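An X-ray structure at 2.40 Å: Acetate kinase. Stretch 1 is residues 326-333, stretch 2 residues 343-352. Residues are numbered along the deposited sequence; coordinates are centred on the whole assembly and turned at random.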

# COMPACT_ATOMS: atom_id res chain seq x y z
N GLY B 326 9.29 14.59 -6.12
CA GLY B 326 8.51 15.61 -6.81
C GLY B 326 7.70 15.08 -7.98
O GLY B 326 7.60 13.87 -8.18
N LEU B 327 7.13 16.00 -8.75
CA LEU B 327 6.25 15.65 -9.86
C LEU B 327 6.16 16.77 -10.90
O LEU B 327 5.66 17.86 -10.60
CB LEU B 327 4.85 15.32 -9.34
CG LEU B 327 3.79 15.05 -10.41
CD1 LEU B 327 4.16 13.81 -11.20
CD2 LEU B 327 2.41 14.90 -9.79
N ASP B 328 6.64 16.49 -12.11
CA ASP B 328 6.53 17.45 -13.21
C ASP B 328 5.40 17.06 -14.16
O ASP B 328 4.70 17.93 -14.69
CB ASP B 328 7.85 17.52 -13.98
CG ASP B 328 9.01 17.94 -13.10
OD1 ASP B 328 8.82 18.81 -12.23
OD2 ASP B 328 10.12 17.39 -13.29
N LEU B 329 5.23 15.76 -14.39
CA LEU B 329 4.28 15.28 -15.38
C LEU B 329 3.57 14.01 -14.93
O LEU B 329 4.21 13.00 -14.64
CB LEU B 329 4.97 15.03 -16.72
CG LEU B 329 4.09 14.46 -17.84
CD1 LEU B 329 3.01 15.46 -18.22
CD2 LEU B 329 4.92 14.08 -19.07
N LEU B 330 2.24 14.09 -14.88
CA LEU B 330 1.40 12.91 -14.64
C LEU B 330 0.82 12.45 -15.97
O LEU B 330 0.21 13.23 -16.70
CB LEU B 330 0.28 13.25 -13.65
CG LEU B 330 -0.70 12.12 -13.31
CD1 LEU B 330 -0.02 11.05 -12.48
CD2 LEU B 330 -1.95 12.64 -12.59
N VAL B 331 1.03 11.18 -16.30
CA VAL B 331 0.58 10.66 -17.59
C VAL B 331 -0.34 9.45 -17.46
O VAL B 331 -0.03 8.50 -16.73
CB VAL B 331 1.77 10.29 -18.49
CG1 VAL B 331 2.58 9.16 -17.86
CG2 VAL B 331 1.29 9.89 -19.88
N PHE B 332 -1.46 9.49 -18.17
CA PHE B 332 -2.39 8.36 -18.19
C PHE B 332 -2.22 7.54 -19.46
O PHE B 332 -2.06 8.09 -20.55
CB PHE B 332 -3.83 8.86 -18.08
CG PHE B 332 -4.14 9.52 -16.78
CD1 PHE B 332 -4.42 8.76 -15.65
CD2 PHE B 332 -4.17 10.90 -16.68
CE1 PHE B 332 -4.72 9.37 -14.45
CE2 PHE B 332 -4.47 11.52 -15.47
CZ PHE B 332 -4.74 10.75 -14.36
N THR B 333 -2.25 6.21 -19.33
CA THR B 333 -2.12 5.35 -20.49
C THR B 333 -3.00 4.11 -20.39
O THR B 333 -3.68 3.89 -19.39
CB THR B 333 -0.65 4.96 -20.76
OG1 THR B 333 -0.54 4.32 -22.03
CG2 THR B 333 -0.15 4.01 -19.69
N VAL B 343 -12.23 9.40 -14.63
CA VAL B 343 -11.14 8.94 -13.78
C VAL B 343 -10.04 9.99 -13.67
O VAL B 343 -9.57 10.29 -12.58
CB VAL B 343 -10.55 7.60 -14.29
CG1 VAL B 343 -9.18 7.34 -13.68
CG2 VAL B 343 -11.50 6.45 -13.96
N ARG B 344 -9.66 10.55 -14.82
CA ARG B 344 -8.63 11.59 -14.86
C ARG B 344 -9.06 12.82 -14.07
O ARG B 344 -8.26 13.41 -13.34
CB ARG B 344 -8.30 11.98 -16.31
CG ARG B 344 -7.75 10.84 -17.17
CD ARG B 344 -7.29 11.35 -18.53
NE ARG B 344 -8.38 11.92 -19.31
CZ ARG B 344 -8.87 11.38 -20.43
NH1 ARG B 344 -8.34 10.25 -20.90
NH2 ARG B 344 -9.87 11.96 -21.07
N LYS B 345 -10.32 13.21 -14.23
CA LYS B 345 -10.87 14.36 -13.52
C LYS B 345 -10.87 14.11 -12.02
O LYS B 345 -10.47 14.97 -11.24
CB LYS B 345 -12.28 14.67 -14.02
CG LYS B 345 -12.93 15.89 -13.37
CD LYS B 345 -11.97 17.08 -13.35
CE LYS B 345 -12.72 18.39 -13.12
NZ LYS B 345 -13.83 18.25 -12.15
N ALA B 346 -11.31 12.92 -11.62
CA ALA B 346 -11.35 12.57 -10.21
C ALA B 346 -9.96 12.66 -9.58
O ALA B 346 -9.80 13.17 -8.48
CB ALA B 346 -11.94 11.18 -10.02
N ILE B 347 -8.96 12.16 -10.30
CA ILE B 347 -7.58 12.21 -9.81
C ILE B 347 -7.06 13.64 -9.73
O ILE B 347 -6.51 14.06 -8.70
CB ILE B 347 -6.64 11.36 -10.70
CG1 ILE B 347 -6.97 9.87 -10.55
CG2 ILE B 347 -5.20 11.61 -10.33
CD1 ILE B 347 -7.00 9.40 -9.10
N CYS B 348 -7.24 14.41 -10.80
CA CYS B 348 -6.73 15.78 -10.84
C CYS B 348 -7.36 16.70 -9.80
O CYS B 348 -6.72 17.65 -9.33
CB CYS B 348 -6.87 16.36 -12.25
SG CYS B 348 -5.85 15.52 -13.49
N ASP B 349 -8.61 16.43 -9.43
CA ASP B 349 -9.27 17.21 -8.38
C ASP B 349 -8.68 16.91 -7.00
O ASP B 349 -8.59 17.80 -6.16
CB ASP B 349 -10.79 16.98 -8.40
CG ASP B 349 -11.50 17.80 -9.46
OD1 ASP B 349 -10.87 18.70 -10.06
OD2 ASP B 349 -12.71 17.55 -9.70
N LYS B 350 -8.27 15.66 -6.79
CA LYS B 350 -7.60 15.26 -5.56
C LYS B 350 -6.26 15.97 -5.42
O LYS B 350 -5.79 16.22 -4.31
CB LYS B 350 -7.36 13.75 -5.54
CG LYS B 350 -8.62 12.89 -5.46
CD LYS B 350 -9.36 13.11 -4.15
CE LYS B 350 -10.65 12.31 -4.11
NZ LYS B 350 -11.60 12.82 -3.08
N MET B 351 -5.66 16.29 -6.56
CA MET B 351 -4.30 16.80 -6.60
C MET B 351 -4.22 18.26 -7.07
O MET B 351 -3.15 18.74 -7.43
CB MET B 351 -3.44 15.92 -7.51
CG MET B 351 -3.43 14.46 -7.11
SD MET B 351 -2.61 13.43 -8.34
CE MET B 351 -1.00 14.23 -8.41
N LYS B 352 -5.35 18.95 -7.05
CA LYS B 352 -5.40 20.36 -7.42
C LYS B 352 -4.50 21.19 -6.50
O LYS B 352 -3.90 22.17 -6.94
CB LYS B 352 -6.84 20.88 -7.38
CG LYS B 352 -7.05 22.23 -8.05
CD LYS B 352 -8.48 22.76 -7.86
CE LYS B 352 -9.53 21.72 -8.23
NZ LYS B 352 -10.91 22.27 -8.22

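Strand 329-333 packs against helix 343-350 of the same chain, and the two run nearly antiparallel, at 160°. Their axes come no closer than 10.8 Å, so side chains fill the space between them. No hydrogen bond or salt bridge crosses the contact. It is held by apolar packing and one CH-pi interaction.

The strand alternates. Leu330 and Phe332 point toward the helix, while Leu329, Val331 and Thr333 lie out of its reach. Leu327, two residues before the strand, also points toward the second stretch.

Phe332 gives the largest covered area in the contact. Its chi1 is m (-65°) and its chi2 is -80°. In this conformation one ring face lies against Arg344, and the edge meets Ile347. Arg344 CG sits 3.7 Å from the centroid of the Phe332 ring and 16° off the ring normal, a CH-pi contact almost straight over the face. The closest atoms of this pair are Phe332 CD2 and Arg344 CG, at 3.6 Å. Near the ring plane, Phe332 CZ is 4.1 Å from Ile347 CG2.

The CA-to-CB bond of Arg344 points sideways. Chi1 m (-62°) puts CG over the ring, and chi2 t (-173°) carries the chain on from there. Chi3 then turns to m (-62°). The guanidinium nitrogens are hydrogen-bonded elsewhere in the structure. The aliphatic part of the chain thus serves the ring while the charged end is satisfied by other partners.

Ile347 points toward the strand, but the end of its side chain leads away. Chi1 is m (-68°) and chi2 is m (-52°), so CD1 is carried off from the contact. The CG2 methyl makes the closest contacts, to two strand residues. Besides the Phe332 edge, it meets Leu330, with Leu330 CD2 at 4.1 Å from Ile347 CG2.

Leu330 and Leu327 share the t, p rotamer common for leucine. In each, CD2 makes the closest approach to the second stretch. Leu330 CD2 lies 4.4 Å from Met351 SD, and Leu327 CD2 lies 3.7 Å from Met351 CE.

Met351 is the first residue after the helix to leave helical phi/psi, at -113/16. Its CA-to-CB bond still points toward stretch 1. Chi1 m and chi2 t extend it, and chi3 p (57°) sets the methyl beside Leu327.

On the helix, Lys345 points away from the strand. Its NZ forms a salt bridge with Asp349 OD2 at 2.8 Å, one turn along.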